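Local coordinates for projannalysin (Methanocaldococcus jannaschii, PDB 4JIX), which is the zymogen form of the minigluzincin jannalysin, probably a zinc-dependent hydrolase that cleaves peptide bonds, at residues His66-His71 against Leu105-Lys110; Asn89-Tyr94 against Asn98-Ile103. The protein carries 1 engineered substitution. One frame throughout, in Å; residues are numbered along the deposited sequence.

Contact 1: residues His66-His71 against Leu105-Lys110. With ZN (zinc ion), chain C.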
ATOM      1  N   HIS A  66       0.417 -12.647  -3.647  1.00 43.89           N
ATOM      2  CA  HIS A  66       0.186 -13.117  -5.016  1.00 43.93           C
ATOM      3  C   HIS A  66      -0.002 -11.925  -5.974  1.00 44.52           C
ATOM      4  O   HIS A  66       0.588 -11.909  -7.049  1.00 43.35           O
ATOM      5  CB  HIS A  66      -1.049 -14.046  -5.063  1.00 45.86           C
ATOM      6  CG  HIS A  66      -1.468 -14.420  -6.454  1.00 49.85           C
ATOM      7  ND1 HIS A  66      -2.380 -13.655  -7.165  1.00 51.18           N
ATOM      8  CD2 HIS A  66      -1.074 -15.458  -7.227  1.00 52.55           C
ATOM      9  CE1 HIS A  66      -2.522 -14.259  -8.334  1.00 51.42           C
ATOM     10  NE2 HIS A  66      -1.748 -15.341  -8.422  1.00 52.60           N
ATOM     11  N   TYR A  67      -0.841 -10.956  -5.583  1.00 41.00           N
ATOM     12  CA  TYR A  67      -1.142  -9.772  -6.393  1.00 40.32           C
ATOM     13  C   TYR A  67       0.113  -8.924  -6.652  1.00 42.78           C
ATOM     14  O   TYR A  67       0.301  -8.438  -7.774  1.00 42.79           O
ATOM     15  CB  TYR A  67      -2.217  -8.898  -5.705  1.00 40.32           C
ATOM     16  CG  TYR A  67      -2.685  -7.750  -6.584  1.00 40.59           C
ATOM     17  CD1 TYR A  67      -3.723  -7.924  -7.500  1.00 42.76           C
ATOM     18  CD2 TYR A  67      -2.058  -6.503  -6.533  1.00 40.53           C
ATOM     19  CE1 TYR A  67      -4.129  -6.886  -8.339  1.00 40.79           C
ATOM     20  CE2 TYR A  67      -2.460  -5.456  -7.366  1.00 40.47           C
ATOM     21  CZ  TYR A  67      -3.503  -5.652  -8.260  1.00 43.76           C
ATOM     22  OH  TYR A  67      -3.900  -4.635  -9.095  1.00 45.20           O
ATOM     23  N   ILE A  68       0.931  -8.718  -5.602  1.00 38.30           N
ATOM     24  CA  ILE A  68       2.161  -7.918  -5.627  1.00 38.91           C
ATOM     25  C   ILE A  68       3.177  -8.574  -6.586  1.00 42.31           C
ATOM     26  O   ILE A  68       3.741  -7.888  -7.436  1.00 40.63           O
ATOM     27  CB  ILE A  68       2.723  -7.777  -4.176  1.00 42.51           C
ATOM     28  CG1 ILE A  68       1.872  -6.795  -3.322  1.00 42.27           C
ATOM     29  CG2 ILE A  68       4.200  -7.370  -4.160  1.00 44.40           C
ATOM     30  CD1 ILE A  68       2.109  -6.980  -1.742  1.00 45.11           C
ATOM     31  N   ILE A  69       3.409  -9.889  -6.426  1.00 38.63           N
ATOM     32  CA  ILE A  69       4.349 -10.652  -7.254  1.00 38.43           C
ATOM     33  C   ILE A  69       3.839 -10.681  -8.698  1.00 42.35           C
ATOM     34  O   ILE A  69       4.644 -10.514  -9.616  1.00 41.86           O
ATOM     35  CB  ILE A  69       4.589 -12.078  -6.682  1.00 41.95           C
ATOM     36  CG1 ILE A  69       5.290 -12.013  -5.302  1.00 41.61           C
ATOM     37  CG2 ILE A  69       5.411 -12.946  -7.664  1.00 42.93           C
ATOM     38  CD1 ILE A  69       5.119 -13.302  -4.429  1.00 42.70           C
ATOM     39  N   LEU A  70       2.515 -10.908  -8.897  1.00 39.58           N
ATOM     40  CA  LEU A  70       1.878 -10.904 -10.219  1.00 38.78           C
ATOM     41  C   LEU A  70       2.152  -9.579 -10.931  1.00 41.01           C
ATOM     42  O   LEU A  70       2.487  -9.593 -12.112  1.00 41.94           O
ATOM     43  CB  LEU A  70       0.358 -11.130 -10.109  1.00 38.54           C
ATOM     44  CG  LEU A  70      -0.456 -11.159 -11.419  1.00 43.40           C
ATOM     45  CD1 LEU A  70      -0.104 -12.380 -12.314  1.00 43.61           C
ATOM     46  CD2 LEU A  70      -1.962 -11.130 -11.131  1.00 42.37           C
ATOM     47  N   HIS A  71       2.026  -8.450 -10.220  1.00 37.65           N
ATOM     48  CA  HIS A  71       2.303  -7.133 -10.809  1.00 37.82           C
ATOM     49  C   HIS A  71       3.733  -7.086 -11.388  1.00 40.51           C
ATOM     50  O   HIS A  71       3.911  -6.720 -12.546  1.00 39.05           O
ATOM     51  CB  HIS A  71       2.120  -5.994  -9.772  1.00 37.21           C
ATOM     52  CG  HIS A  71       2.318  -4.624 -10.367  1.00 39.40           C
ATOM     53  ND1 HIS A  71       1.246  -3.852 -10.776  1.00 41.27           N
ATOM     54  CD2 HIS A  71       3.465  -3.960 -10.640  1.00 40.48           C
ATOM     55  CE1 HIS A  71       1.768  -2.726 -11.247  1.00 40.64           C
ATOM     56  NE2 HIS A  71       3.108  -2.761 -11.222  1.00 40.40           N
ATOM     57  N   LEU A 105      -6.599  -1.677  -2.261  1.00 39.34           N
ATOM     58  CA  LEU A 105      -7.019  -0.968  -1.049  1.00 40.21           C
ATOM     59  C   LEU A 105      -6.618  -1.761   0.223  1.00 44.12           C
ATOM     60  O   LEU A 105      -6.220  -1.149   1.220  1.00 43.58           O
ATOM     61  CB  LEU A 105      -8.527  -0.678  -1.047  1.00 40.72           C
ATOM     62  CG  LEU A 105      -9.002   0.227   0.101  1.00 44.99           C
ATOM     63  CD1 LEU A 105      -8.438   1.643  -0.028  1.00 44.94           C
ATOM     64  CD2 LEU A 105     -10.507   0.208   0.224  1.00 46.22           C
ATOM     65  N   LYS A 106      -6.680  -3.108   0.168  1.00 40.70           N
ATOM     66  CA  LYS A 106      -6.258  -3.942   1.298  1.00 40.43           C
ATOM     67  C   LYS A 106      -4.759  -3.725   1.575  1.00 42.74           C
ATOM     68  O   LYS A 106      -4.365  -3.598   2.735  1.00 43.49           O
ATOM     69  CB  LYS A 106      -6.558  -5.425   1.045  1.00 42.29           C
ATOM     70  CG  LYS A 106      -8.052  -5.754   1.026  1.00 46.15           C
ATOM     71  CD  LYS A 106      -8.246  -7.253   0.774  1.00 49.65           C
ATOM     72  CE  LYS A 106      -9.696  -7.614   0.556  1.00 59.73           C
ATOM     73  NZ  LYS A 106      -9.851  -9.076   0.291  1.00 67.61           N
ATOM     74  N   ILE A 107      -3.944  -3.642   0.507  1.00 37.60           N
ATOM     75  CA  ILE A 107      -2.499  -3.389   0.602  1.00 36.70           C
ATOM     76  C   ILE A 107      -2.269  -2.021   1.263  1.00 40.57           C
ATOM     77  O   ILE A 107      -1.519  -1.911   2.241  1.00 39.78           O
ATOM     78  CB  ILE A 107      -1.820  -3.495  -0.785  1.00 38.78           C
ATOM     79  CG1 ILE A 107      -1.871  -4.975  -1.294  1.00 38.60           C
ATOM     80  CG2 ILE A 107      -0.351  -2.949  -0.736  1.00 39.76           C
ATOM     81  CD1 ILE A 107      -1.563  -5.156  -2.838  1.00 41.09           C
ATOM     82  N   ILE A 108      -2.934  -0.988   0.750  1.00 38.40           N
ATOM     83  CA  ILE A 108      -2.786   0.369   1.299  1.00 38.51           C
ATOM     84  C   ILE A 108      -3.132   0.374   2.797  1.00 41.52           C
ATOM     85  O   ILE A 108      -2.371   0.922   3.598  1.00 40.74           O
ATOM     86  CB  ILE A 108      -3.666   1.383   0.494  1.00 41.66           C
ATOM     87  CG1 ILE A 108      -3.085   1.578  -0.930  1.00 42.17           C
ATOM     88  CG2 ILE A 108      -3.767   2.743   1.223  1.00 41.16           C
ATOM     89  CD1 ILE A 108      -4.017   2.186  -1.949  1.00 46.89           C
ATOM     90  N   GLN A 109      -4.247  -0.274   3.172  1.00 37.86           N
ATOM     91  CA  GLN A 109      -4.742  -0.258   4.547  1.00 38.76           C
ATOM     92  C   GLN A 109      -3.975  -1.208   5.483  1.00 42.63           C
ATOM     93  O   GLN A 109      -4.147  -1.128   6.697  1.00 43.31           O
ATOM     94  CB  GLN A 109      -6.263  -0.440   4.597  1.00 40.42           C
ATOM     95  CG  GLN A 109      -6.900   0.807   3.915  1.00 45.46           C
ATOM     96  CD  GLN A 109      -8.413   0.935   3.882  1.00 55.94           C
ATOM     97  OE1 GLN A 109      -8.940   2.028   3.657  1.00 51.41           O
ATOM     98  NE2 GLN A 109      -9.148  -0.153   4.048  1.00 43.79           N
ATOM     99  N   LYS A 110      -3.022  -1.975   4.951  1.00 39.77           N
ATOM    100  CA  LYS A 110      -2.083  -2.730   5.785  1.00 40.41           C
ATOM    101  C   LYS A 110      -0.959  -1.781   6.228  1.00 43.90           C
ATOM    102  O   LYS A 110      -0.229  -2.087   7.169  1.00 45.06           O
ATOM    103  CB  LYS A 110      -1.475  -3.925   4.996  1.00 40.80           C
ATOM    104  CG  LYS A 110      -2.375  -5.160   4.901  1.00 47.20           C
ATOM    105  CD  LYS A 110      -2.679  -5.835   6.230  1.00 50.23           C
ATOM    106  CE  LYS A 110      -1.529  -6.648   6.773  1.00 59.84           C
ATOM    107  NZ  LYS A 110      -1.846  -7.183   8.125  1.00 69.57           N
TER
HETATM  108 ZN    ZN C 201       4.401  -1.408 -12.138  1.00 42.56          ZN
HETATM  109  O   HOH W   1       3.998   0.029 -10.547  1.00 39.81           O

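Contact 2: residues Asn89-Tyr94 against Asn98-Ile103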
ATOM      1  N   ASN A  89      -3.958  -6.198 -20.378  1.00 52.24           N
ATOM      2  CA  ASN A  89      -4.357  -7.447 -21.043  1.00 54.15           C
ATOM      3  C   ASN A  89      -3.951  -8.689 -20.238  1.00 57.85           C
ATOM      4  O   ASN A  89      -4.753  -9.619 -20.131  1.00 58.93           O
ATOM      5  CB  ASN A  89      -3.792  -7.542 -22.469  1.00 56.96           C
ATOM      6  CG  ASN A  89      -4.412  -6.600 -23.479  1.00 72.42           C
ATOM      7  OD1 ASN A  89      -3.859  -6.390 -24.562  1.00 67.85           O
ATOM      8  ND2 ASN A  89      -5.535  -5.966 -23.137  1.00 59.58           N
ATOM      9  N   GLU A  90      -2.727  -8.704 -19.667  1.00 51.29           N
ATOM     10  CA  GLU A  90      -2.248  -9.830 -18.856  1.00 49.98           C
ATOM     11  C   GLU A  90      -2.949  -9.875 -17.511  1.00 51.32           C
ATOM     12  O   GLU A  90      -3.368 -10.947 -17.079  1.00 51.32           O
ATOM     13  CB  GLU A  90      -0.727  -9.782 -18.629  1.00 50.01           C
ATOM     14  CG  GLU A  90       0.110  -9.845 -19.894  1.00 61.16           C
ATOM     15  CD  GLU A  90       0.073 -11.139 -20.688  1.00 81.38           C
ATOM     16  OE1 GLU A  90      -0.188 -12.211 -20.093  1.00 62.78           O
ATOM     17  OE2 GLU A  90       0.349 -11.078 -21.909  1.00 76.63           O
ATOM     18  N   LEU A  91      -3.086  -8.710 -16.857  1.00 46.38           N
ATOM     19  CA  LEU A  91      -3.718  -8.584 -15.551  1.00 45.82           C
ATOM     20  C   LEU A  91      -5.195  -9.015 -15.582  1.00 50.30           C
ATOM     21  O   LEU A  91      -5.649  -9.656 -14.635  1.00 49.35           O
ATOM     22  CB  LEU A  91      -3.595  -7.131 -15.055  1.00 45.11           C
ATOM     23  CG  LEU A  91      -4.162  -6.789 -13.671  1.00 48.42           C
ATOM     24  CD1 LEU A  91      -3.550  -7.677 -12.576  1.00 47.39           C
ATOM     25  CD2 LEU A  91      -3.917  -5.315 -13.352  1.00 49.00           C
ATOM     26  N   ARG A  92      -5.913  -8.709 -16.678  1.00 48.42           N
ATOM     27  CA  ARG A  92      -7.337  -9.035 -16.821  1.00 50.56           C
ATOM     28  C   ARG A  92      -7.624 -10.537 -16.892  1.00 55.93           C
ATOM     29  O   ARG A  92      -8.776 -10.929 -16.679  1.00 57.13           O
ATOM     30  CB  ARG A  92      -7.975  -8.317 -18.028  1.00 53.86           C
ATOM     31  CG  ARG A  92      -8.235  -6.824 -17.780  1.00 59.91           C
ATOM     32  CD  ARG A  92      -9.047  -6.520 -16.519  1.00 59.80           C
ATOM     33  NE  ARG A  92      -8.899  -5.116 -16.155  1.00 64.82           N
ATOM     34  CZ  ARG A  92      -8.168  -4.660 -15.145  1.00 71.17           C
ATOM     35  NH1 ARG A  92      -7.565  -5.503 -14.319  1.00 53.66           N
ATOM     36  NH2 ARG A  92      -8.075  -3.359 -14.923  1.00 65.40           N
ATOM     37  N   ASN A  93      -6.597 -11.374 -17.143  1.00 52.33           N
ATOM     38  CA  ASN A  93      -6.741 -12.832 -17.143  1.00 53.68           C
ATOM     39  C   ASN A  93      -6.810 -13.340 -15.695  1.00 54.49           C
ATOM     40  O   ASN A  93      -7.127 -14.500 -15.469  1.00 53.71           O
ATOM     41  CB  ASN A  93      -5.573 -13.502 -17.894  1.00 55.14           C
ATOM     42  CG  ASN A  93      -5.563 -13.267 -19.386  1.00 70.35           C
ATOM     43  OD1 ASN A  93      -6.604 -13.217 -20.051  1.00 70.64           O
ATOM     44  ND2 ASN A  93      -4.380 -13.169 -19.956  1.00 61.20           N
ATOM     45  N   TYR A  94      -6.501 -12.461 -14.727  1.00 48.52           N
ATOM     46  CA  TYR A  94      -6.479 -12.788 -13.307  1.00 48.08           C
ATOM     47  C   TYR A  94      -7.554 -12.052 -12.533  1.00 51.59           C
ATOM     48  O   TYR A  94      -8.215 -12.670 -11.707  1.00 50.53           O
ATOM     49  CB  TYR A  94      -5.098 -12.449 -12.704  1.00 47.10           C
ATOM     50  CG  TYR A  94      -3.989 -13.287 -13.296  1.00 49.68           C
ATOM     51  CD1 TYR A  94      -3.620 -14.500 -12.719  1.00 53.32           C
ATOM     52  CD2 TYR A  94      -3.361 -12.910 -14.481  1.00 50.23           C
ATOM     53  CE1 TYR A  94      -2.629 -15.301 -13.288  1.00 55.96           C
ATOM     54  CE2 TYR A  94      -2.388 -13.715 -15.073  1.00 51.73           C
ATOM     55  CZ  TYR A  94      -2.018 -14.904 -14.468  1.00 61.04           C
ATOM     56  OH  TYR A  94      -1.042 -15.683 -15.041  1.00 63.73           O
ATOM     57  N   ASN A  98     -12.386  -3.855 -10.806  1.00 47.39           N
ATOM     58  CA  ASN A  98     -12.988  -3.776  -9.471  1.00 47.15           C
ATOM     59  C   ASN A  98     -12.243  -4.642  -8.456  1.00 49.82           C
ATOM     60  O   ASN A  98     -11.979  -4.169  -7.354  1.00 48.40           O
ATOM     61  CB  ASN A  98     -14.467  -4.149  -9.511  1.00 49.95           C
ATOM     62  CG  ASN A  98     -15.327  -3.083 -10.167  1.00 72.19           C
ATOM     63  OD1 ASN A  98     -14.925  -1.924 -10.349  1.00 65.21           O
ATOM     64  ND2 ASN A  98     -16.531  -3.454 -10.556  1.00 64.14           N
ATOM     65  N   GLU A  99     -11.884  -5.890  -8.833  1.00 46.44           N
ATOM     66  CA  GLU A  99     -11.109  -6.807  -7.994  1.00 45.01           C
ATOM     67  C   GLU A  99      -9.719  -6.236  -7.701  1.00 47.69           C
ATOM     68  O   GLU A  99      -9.245  -6.375  -6.576  1.00 46.84           O
ATOM     69  CB  GLU A  99     -10.986  -8.183  -8.655  1.00 46.93           C
ATOM     70  CG  GLU A  99     -12.282  -8.968  -8.573  1.00 49.90           C
ATOM     71  CD  GLU A  99     -12.337 -10.259  -9.366  1.00 68.38           C
ATOM     72  OE1 GLU A  99     -11.550 -10.412 -10.328  1.00 56.07           O
ATOM     73  OE2 GLU A  99     -13.208 -11.099  -9.051  1.00 73.15           O
ATOM     74  N   CYS A 100      -9.080  -5.584  -8.694  1.00 44.25           N
ATOM     75  CA  CYS A 100      -7.769  -4.949  -8.514  1.00 43.03           C
ATOM     76  C   CYS A 100      -7.864  -3.803  -7.512  1.00 45.17           C
ATOM     77  O   CYS A 100      -7.007  -3.695  -6.643  1.00 43.61           O
ATOM     78  CB  CYS A 100      -7.202  -4.464  -9.844  1.00 43.23           C
ATOM     79  SG  CYS A 100      -6.654  -5.796 -10.930  1.00 47.40           S
ATOM     80  N   ASP A 101      -8.899  -2.953  -7.630  1.00 42.87           N
ATOM     81  CA  ASP A 101      -9.112  -1.817  -6.713  1.00 42.52           C
ATOM     82  C   ASP A 101      -9.272  -2.320  -5.276  1.00 44.92           C
ATOM     83  O   ASP A 101      -8.716  -1.721  -4.348  1.00 42.44           O
ATOM     84  CB  ASP A 101     -10.353  -0.999  -7.133  1.00 44.78           C
ATOM     85  CG  ASP A 101     -10.186  -0.212  -8.419  1.00 49.76           C
ATOM     86  OD1 ASP A 101      -9.034  -0.056  -8.878  1.00 47.77           O
ATOM     87  OD2 ASP A 101     -11.196   0.309  -8.925  1.00 55.22           O
ATOM     88  N   GLU A 102     -10.007  -3.440  -5.108  1.00 41.83           N
ATOM     89  CA  GLU A 102     -10.261  -4.071  -3.803  1.00 42.06           C
ATOM     90  C   GLU A 102      -8.992  -4.560  -3.132  1.00 43.35           C
ATOM     91  O   GLU A 102      -8.788  -4.280  -1.953  1.00 42.86           O
ATOM     92  CB  GLU A 102     -11.191  -5.279  -3.950  1.00 44.62           C
ATOM     93  CG  GLU A 102     -12.648  -4.969  -4.149  1.00 58.64           C
ATOM     94  CD  GLU A 102     -13.425  -6.262  -4.016  1.00 82.98           C
ATOM     95  OE1 GLU A 102     -13.340  -7.103  -4.940  1.00 69.43           O
ATOM     96  OE2 GLU A 102     -13.982  -6.495  -2.920  1.00 81.35           O
ATOM     97  N   ILE A 103      -8.157  -5.312  -3.867  1.00 39.72           N
ATOM     98  CA  ILE A 103      -6.906  -5.857  -3.337  1.00 39.73           C
ATOM     99  C   ILE A 103      -5.913  -4.716  -3.045  1.00 42.48           C
ATOM    100  O   ILE A 103      -5.240  -4.718  -2.007  1.00 42.00           O
ATOM    101  CB  ILE A 103      -6.309  -6.927  -4.288  1.00 42.56           C
ATOM    102  CG1 ILE A 103      -7.288  -8.137  -4.389  1.00 45.15           C
ATOM    103  CG2 ILE A 103      -4.908  -7.392  -3.787  1.00 41.08           C
ATOM    104  CD1 ILE A 103      -7.051  -9.091  -5.579  1.00 49.21           C
TER

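Contact 1: residues His66-His71 against Leu105-Lys110
Ile68 and Ile107 mark the closest backbone approach of two helical segments, 66-71 and 105-110, with 9.0 Å between their CA atoms, so only side chains bridge the space. The bridging is done by one methyl group. Ile107 CD1 lies 3.8 Å from Ile68 CG1 and 4.0 Å from Tyr67 CD2, so that one methyl touches two consecutive residues of the facing helix. Its position follows from the torsions: CG1 stands beside the backbone N (chi1 -67°) and chi2 is extended at 165°, carrying CD1 outward to the partner. The methyl approaches the tyrosine ring obliquely, while the side chains of Tyr67 and Ile107 run roughly at right angles. Leu64, one turn before Ile68, also touches Ile107, and Ile108 of the second subunit packs on it. In the fold, this apolar contact joins the helix carrying the HExxH zinc-binding sequence of a gluzincin-like metallopeptidase to the C-terminal helix 97-111. The zinc lies at the His71 end of the segment, beyond the residues that touch Ile107: His71 NE2 is 2.1 Å from the zinc, the oxygen of a bound water is 2.2 Å from the same metal, and His75 and His83 are further ligands. Tyr67 has a second tie to helix 97-111 through its phenol, since OH is hydrogen-bonded to Glu104 OE2, one turn before Ile108.

Contact 2: residues Asn89-Tyr94 against Asn98-Ile103
Leu91 and Cys100 meet where helix 85-91 and helix 97-111 face each other across a short helix-loop-helix connection in the YgjP-like metallopeptidase fold; their CA atoms are 8.9 Å apart, the nearest backbone approach of the two segments. Leu91 can be followed outward. Its CB points toward segment 98-103, and CG lies anti to the backbone N (chi1 -178°), which sets it 3.8 Å from Cys100 SG. Both methyls then meet the same sulfur: CD2 at 3.7 Å and CD1, slightly farther off, at 4.0 Å. Leu91 CD1 has another apolar neighbour in Leu70 CD2, on helix 62-78. The sulfur therefore rests against the whole isopropyl end of the leucine, and Phe95 from the intervening loop also touches Cys100. Arg92 reaches the sulfur by a different route. Its CB points away from segment 98-103, but the chain bends at chi2 (-53°) and brings the guanidinium back, with SG at the edge of that group and near its plane. Beyond Leu91 the chain turns, and Tyr94 N donates to Leu91 O at 2.9 Å; the Tyr94 ring presents its edge to that carbonyl oxygen, while its OH is hydrogen-bonded to Ser22 OG. On the facing helix, Glu99 OE1 accepts from the backbone N of Ser96, just ahead of helix 97-111, in the manner of one half of a capping box. Arg92 NH1 lies 3.5 Å from Cys100 SG and is hydrogen-bonded to Phe95 O.

How the contacts relate
Both contacts use helix 97-111, contact 2 near its start and contact 1 toward its end, and contact 2 is nested within the chain loop that contact 1 closes. Their centres are 11 Å apart. Contact 1 is core: all three touching residues are buried, and its cross-segment chemistry is purely hydrocarbon. Contact 2 lies nearer the surface, where a cysteine sulfur is packed against both an apolar side chain and a guanidinium, and the polar ends of Arg92 and Glu99 bond to backbone atoms of Phe95 and Ser96, between the segments. Helix 62-78 joins them physically: Tyr67 OH packs 3.4 Å from Cys100 CB, Tyr67 CG lies 3.6 Å from Ile103 CG2, and Leu70 CD2 is 3.7 Å from Tyr94 CG.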